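Local coordinates for glycosylation Associate Protein 3 (Streptococcus agalactiae serotype V, PDB 6OYC) that forms part of the Gap123 complex and probably assists the glycosylation and accessory-Sec export of serine-rich surface proteins, at residues 252-256 with 305-310; 255-261 with 276-280. All blocks are in the same frame, centred on the assembly; numbering follows the deposited sequence.

Interaction 1 of 2, residues 252-256 with 305-310; sequences NDCFA and SMILSG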
loop_
_atom_site.group_PDB
_atom_site.type_symbol
_atom_site.label_atom_id
_atom_site.label_comp_id
_atom_site.label_asym_id
_atom_site.label_seq_id
_atom_site.Cartn_x
_atom_site.Cartn_y
_atom_site.Cartn_z
ATOM N N ASN C 252 16.453 4.914 2.894
ATOM C CA ASN C 252 17.257 4.127 1.966
ATOM C C ASN C 252 16.981 4.449 0.495
ATOM O O ASN C 252 17.372 3.667 -0.379
ATOM C CB ASN C 252 17.058 2.629 2.227
ATOM C CG ASN C 252 15.647 2.167 1.942
ATOM O OD1 ASN C 252 14.792 2.951 1.526
ATOM N ND2 ASN C 252 15.391 0.877 2.159
ATOM N N ASP C 253 16.292 5.561 0.205
ATOM C CA ASP C 253 16.136 6.069 -1.156
ATOM C C ASP C 253 15.283 5.153 -2.044
ATOM O O ASP C 253 15.434 5.146 -3.265
ATOM C CB ASP C 253 17.501 6.322 -1.814
ATOM C CG ASP C 253 18.357 7.335 -1.040
ATOM O OD1 ASP C 253 17.814 8.356 -0.573
ATOM O OD2 ASP C 253 19.574 7.112 -0.899
ATOM N N CYS C 254 14.384 4.369 -1.465
ATOM C CA CYS C 254 13.419 3.603 -2.243
ATOM C C CYS C 254 12.138 4.419 -2.362
ATOM O O CYS C 254 11.462 4.676 -1.355
ATOM C CB CYS C 254 13.139 2.250 -1.592
ATOM S SG CYS C 254 14.547 1.145 -1.673
ATOM N N PHE C 255 11.806 4.818 -3.589
ATOM C CA PHE C 255 10.746 5.778 -3.831
ATOM C C PHE C 255 9.913 5.374 -5.042
ATOM O O PHE C 255 10.413 4.766 -5.991
ATOM C CB PHE C 255 11.325 7.179 -4.064
ATOM C CG PHE C 255 11.819 7.860 -2.811
ATOM C CD1 PHE C 255 10.947 8.131 -1.757
ATOM C CD2 PHE C 255 13.147 8.256 -2.701
ATOM C CE1 PHE C 255 11.391 8.779 -0.621
ATOM C CE2 PHE C 255 13.609 8.894 -1.563
ATOM C CZ PHE C 255 12.733 9.159 -0.516
ATOM N N ALA C 256 8.639 5.720 -4.996
ATOM C CA ALA C 256 7.819 5.835 -6.192
ATOM C C ALA C 256 7.915 7.254 -6.718
ATOM O O ALA C 256 8.440 8.134 -6.038
ATOM C CB ALA C 256 6.378 5.463 -5.863
ATOM N N SER C 305 13.495 1.305 -7.707
ATOM C CA SER C 305 13.731 1.237 -6.253
ATOM C C SER C 305 12.466 0.948 -5.448
ATOM O O SER C 305 12.583 0.528 -4.288
ATOM C CB SER C 305 14.382 2.523 -5.717
ATOM O OG SER C 305 13.570 3.661 -5.967
ATOM N N MET C 306 11.266 1.148 -6.030
ATOM C CA MET C 306 10.013 0.824 -5.342
ATOM C C MET C 306 9.683 -0.667 -5.334
ATOM O O MET C 306 8.740 -1.069 -4.645
ATOM C CB MET C 306 8.839 1.584 -5.972
ATOM C CG MET C 306 8.305 0.976 -7.306
ATOM S SD MET C 306 9.512 1.138 -8.646
ATOM C CE MET C 306 9.560 2.906 -8.869
ATOM N N ILE C 307 10.402 -1.505 -6.082
ATOM C CA ILE C 307 10.180 -2.949 -6.020
ATOM C C ILE C 307 11.315 -3.681 -5.321
ATOM O O ILE C 307 11.208 -4.896 -5.098
ATOM C CB ILE C 307 9.925 -3.552 -7.417
ATOM C CG1 ILE C 307 11.196 -3.559 -8.242
ATOM C CG2 ILE C 307 8.824 -2.778 -8.148
ATOM C CD1 ILE C 307 10.968 -3.776 -9.733
ATOM N N LEU C 308 12.388 -2.985 -4.954
ATOM C CA LEU C 308 13.431 -3.599 -4.144
ATOM C C LEU C 308 12.877 -4.057 -2.797
ATOM O O LEU C 308 11.972 -3.441 -2.231
ATOM C CB LEU C 308 14.571 -2.606 -3.907
ATOM C CG LEU C 308 15.283 -2.080 -5.155
ATOM C CD1 LEU C 308 16.366 -1.079 -4.780
ATOM C CD2 LEU C 308 15.858 -3.236 -5.931
ATOM N N SER C 309 13.453 -5.137 -2.261
ATOM C CA SER C 309 13.198 -5.522 -0.869
ATOM C C SER C 309 14.048 -4.628 0.036
ATOM O O SER C 309 15.042 -5.046 0.637
ATOM C CB SER C 309 13.503 -6.997 -0.638
ATOM O OG SER C 309 12.857 -7.809 -1.605
ATOM N N GLY C 310 13.632 -3.360 0.109
ATOM C CA GLY C 310 14.391 -2.356 0.825
ATOM C C GLY C 310 14.538 -2.622 2.309
ATOM O O GLY C 310 15.512 -2.160 2.913
#

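Interaction 2 of 2, residues 255-261 with 276-280; sequences FAPFGIL and LREVW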
loop_
_atom_site.group_PDB
_atom_site.type_symbol
_atom_site.label_atom_id
_atom_site.label_comp_id
_atom_site.label_asym_id
_atom_site.label_seq_id
_atom_site.Cartn_x
_atom_site.Cartn_y
_atom_site.Cartn_z
ATOM N N PHE C 255 11.806 4.818 -3.589
ATOM C CA PHE C 255 10.746 5.778 -3.831
ATOM C C PHE C 255 9.913 5.374 -5.042
ATOM O O PHE C 255 10.413 4.766 -5.991
ATOM C CB PHE C 255 11.325 7.179 -4.064
ATOM C CG PHE C 255 11.819 7.860 -2.811
ATOM C CD1 PHE C 255 10.947 8.131 -1.757
ATOM C CD2 PHE C 255 13.147 8.256 -2.701
ATOM C CE1 PHE C 255 11.391 8.779 -0.621
ATOM C CE2 PHE C 255 13.609 8.894 -1.563
ATOM C CZ PHE C 255 12.733 9.159 -0.516
ATOM N N ALA C 256 8.639 5.720 -4.996
ATOM C CA ALA C 256 7.819 5.835 -6.192
ATOM C C ALA C 256 7.915 7.254 -6.718
ATOM O O ALA C 256 8.440 8.134 -6.038
ATOM C CB ALA C 256 6.378 5.463 -5.863
ATOM N N PRO C 257 7.437 7.525 -7.934
ATOM C CA PRO C 257 7.458 8.910 -8.414
ATOM C C PRO C 257 6.639 9.804 -7.494
ATOM O O PRO C 257 5.748 9.336 -6.777
ATOM C CB PRO C 257 6.837 8.810 -9.811
ATOM C CG PRO C 257 7.140 7.412 -10.243
ATOM C CD PRO C 257 6.988 6.601 -8.993
ATOM N N PHE C 258 6.983 11.099 -7.488
ATOM C CA PHE C 258 6.372 12.026 -6.536
ATOM C C PHE C 258 4.849 11.990 -6.637
ATOM O O PHE C 258 4.151 11.808 -5.632
ATOM C CB PHE C 258 6.908 13.447 -6.764
ATOM C CG PHE C 258 6.285 14.477 -5.869
ATOM C CD1 PHE C 258 6.564 14.497 -4.517
ATOM C CD2 PHE C 258 5.398 15.416 -6.381
ATOM C CE1 PHE C 258 5.978 15.454 -3.681
ATOM C CE2 PHE C 258 4.803 16.365 -5.556
ATOM C CZ PHE C 258 5.094 16.379 -4.203
ATOM N N GLY C 259 4.319 12.122 -7.857
ATOM C CA GLY C 259 2.882 12.061 -8.042
ATOM C C GLY C 259 2.263 10.767 -7.550
ATOM O O GLY C 259 1.114 10.756 -7.103
ATOM N N ILE C 260 3.000 9.661 -7.626
ATOM C CA ILE C 260 2.443 8.410 -7.128
ATOM C C ILE C 260 2.465 8.386 -5.603
ATOM O O ILE C 260 1.525 7.898 -4.968
ATOM C CB ILE C 260 3.182 7.212 -7.751
ATOM C CG1 ILE C 260 2.873 7.156 -9.258
ATOM C CG2 ILE C 260 2.839 5.905 -7.002
ATOM C CD1 ILE C 260 3.524 6.021 -10.028
ATOM N N LEU C 261 3.518 8.934 -4.986
ATOM C CA LEU C 261 3.561 8.992 -3.525
ATOM C C LEU C 261 2.356 9.734 -2.961
ATOM O O LEU C 261 1.790 9.327 -1.944
ATOM C CB LEU C 261 4.858 9.655 -3.060
ATOM C CG LEU C 261 6.131 8.861 -3.347
ATOM C CD1 LEU C 261 7.376 9.672 -3.017
ATOM C CD2 LEU C 261 6.120 7.514 -2.618
ATOM N N LEU C 276 4.842 19.647 0.061
ATOM C CA LEU C 276 5.489 18.343 -0.027
ATOM C C LEU C 276 6.468 18.277 -1.196
ATOM O O LEU C 276 7.480 17.577 -1.106
ATOM C CB LEU C 276 4.438 17.238 -0.124
ATOM C CG LEU C 276 3.600 17.029 1.144
ATOM C CD1 LEU C 276 2.413 16.095 0.885
ATOM C CD2 LEU C 276 4.470 16.494 2.268
ATOM N N ARG C 277 6.199 19.006 -2.287
ATOM C CA ARG C 277 7.146 19.057 -3.397
ATOM C C ARG C 277 8.460 19.686 -2.961
ATOM O O ARG C 277 9.531 19.287 -3.442
ATOM C CB ARG C 277 6.541 19.811 -4.590
ATOM C CG ARG C 277 7.449 19.872 -5.845
ATOM C CD ARG C 277 7.354 18.603 -6.707
ATOM N NE ARG C 277 8.596 18.315 -7.436
ATOM C CZ ARG C 277 8.708 17.405 -8.408
ATOM N NH1 ARG C 277 7.653 16.692 -8.774
ATOM N NH2 ARG C 277 9.875 17.203 -9.018
ATOM N N GLU C 278 8.402 20.645 -2.032
ATOM C CA GLU C 278 9.622 21.240 -1.497
ATOM C C GLU C 278 10.418 20.214 -0.698
ATOM O O GLU C 278 11.623 20.041 -0.914
ATOM C CB GLU C 278 9.271 22.460 -0.637
ATOM C CG GLU C 278 10.466 23.342 -0.266
ATOM C CD GLU C 278 11.172 22.897 1.015
ATOM O OE1 GLU C 278 12.303 23.365 1.264
ATOM O OE2 GLU C 278 10.596 22.087 1.776
ATOM N N VAL C 279 9.759 19.544 0.247
ATOM C CA VAL C 279 10.291 18.373 0.932
ATOM C C VAL C 279 10.961 17.442 -0.078
ATOM O O VAL C 279 12.101 17.004 0.122
ATOM C CB VAL C 279 9.160 17.657 1.703
ATOM C CG1 VAL C 279 9.608 16.293 2.228
ATOM C CG2 VAL C 279 8.624 18.551 2.839
ATOM N N TRP C 280 10.269 17.170 -1.187
ATOM C CA TRP C 280 10.759 16.214 -2.179
ATOM C C TRP C 280 12.024 16.713 -2.876
ATOM O O TRP C 280 13.005 15.973 -3.000
ATOM C CB TRP C 280 9.650 15.926 -3.195
ATOM C CG TRP C 280 10.064 15.053 -4.338
ATOM C CD1 TRP C 280 10.250 15.438 -5.631
ATOM C CD2 TRP C 280 10.336 13.642 -4.294
ATOM N NE1 TRP C 280 10.625 14.360 -6.395
ATOM C CE2 TRP C 280 10.687 13.246 -5.599
ATOM C CE3 TRP C 280 10.327 12.682 -3.277
ATOM C CZ2 TRP C 280 11.021 11.923 -5.918
ATOM C CZ3 TRP C 280 10.661 11.366 -3.596
ATOM C CH2 TRP C 280 10.998 11.003 -4.906
#

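Interaction 1 of 2, residues 252-256 with 305-310
Phe255 and Ser305 carry a loop-to-loop contact in which the chain leaving strand 248-251 lies against the later loop 305-310, on the side of the parallel sheet where its strands end. The backbone N-H of Phe255 runs almost straight into the Ser305 hydroxyl, with 3.2 Å between Phe255 N and Ser305 OG and 174° at the hydrogen. Ser305 places OG between its own backbone N and carbonyl carbon (chi1 59°), and the same oxygen has a weak hydrogen bond to Asn302 O.

Next to this bond, Cys254 lies alongside the Ser305 carbonyl, with CB 3.2 Å and SG 3.3 Å from Ser305 O. SG of Cys254 also touches Leu308 CD1, at 4.2 Å, and comes close to the CA of Gly310. Met306 closes the other end. Its chain bends at both chi2 and chi3, folding the methyl back so that Met306 CE rests 3.5 Å from Phe255 O.

Asn252 ND2 comes within 3.1 Å of Gly310 O and is hydrogen-bonded to Tyr229 O. OD1 of the same amide accepts Asn234 ND2 and also the N-H of Cys254 (Asn252 OD1 to Cys254 N 3.3 Å), a weak bond in the pattern of an Asx turn. Asp253, in a left-handed backbone conformation, turns its carboxylate away from loop 305-310 to His291. Tyr229, Asn252 and His291 lie at or just beyond the carboxyl ends of three neighbouring strands, an arrangement characteristic of an open parallel alpha/beta sheet, whose strand-to-helix loops gather along one edge.

Interaction 2 of 2, residues 255-261 with 276-280
Phe255 offers a ring face to the indole of Trp280, which meets it with its six-membered edge in a T-shaped pair. The planes are 83° apart and the centroids 5.1 Å. Trp280 CZ3 sits 3.7 Å from Phe255 CD1, toward the rim of the phenyl. Leu238 and Asn234 of helix 231-243 also touch the Phe255 side chain.

After Ala256, whose carbonyl oxygen lies near Trp280 CH2, Pro257 takes the N-cap position of helix 258-262, and its carbonyl accepts the N-H of Leu261. Phe258, in the first turn, buries the most surface. With CG anti to the backbone N (chi1 177°), the side chain reaches across to helix 270-281. Its CB sits 3.9 Å from the centroid of the Trp280 five-membered ring, nearly on the ring normal, a CH-pi contact. The two rings themselves meet obliquely, with Phe258 CD1 3.5 Å from Trp280 CG.

Both helices belong to the connection between the adjacent parallel strands 248-251 and 289-291, a beta-alpha-beta crossover; Phe258 pins its short first helix to its longer second one. Farther out, Phe258 CZ presses on the helix backbone, 3.4 Å from Arg277 N. Arg277 bends at chi2 to lay CD over a face of the phenyl, 4.0 Å from its centroid, while the guanidinium is steeply inclined to that ring, at 68°. Its NE forms a salt bridge with Asp281.

One helical turn later, Leu261 crosses Trp280 at about a right angle and sets CD1 3.7 Å from CZ3 of the indole, the same atom that faces Phe255.

How the interactions relate
The two contacts lie about 13 Å apart, centre to centre, and begin in the same piece of chain, sharing Phe255 and Ala256. Running out of strand 248-251, the chain first meets loop 305-310 (interaction 1), then enters helix 258-262 and meets helix 270-281 (interaction 2). Phe255 serves both contacts, the first through its backbone and the second through its ring. Along the sequence the partners come in the reverse order, helix 270-281 first, then strand 289-291 and loop 305-310. One strand-to-helix connection thereby ties together the crossover helices and the chain beyond the outermost strand 289-291, within the parallel-sheet part of the protein.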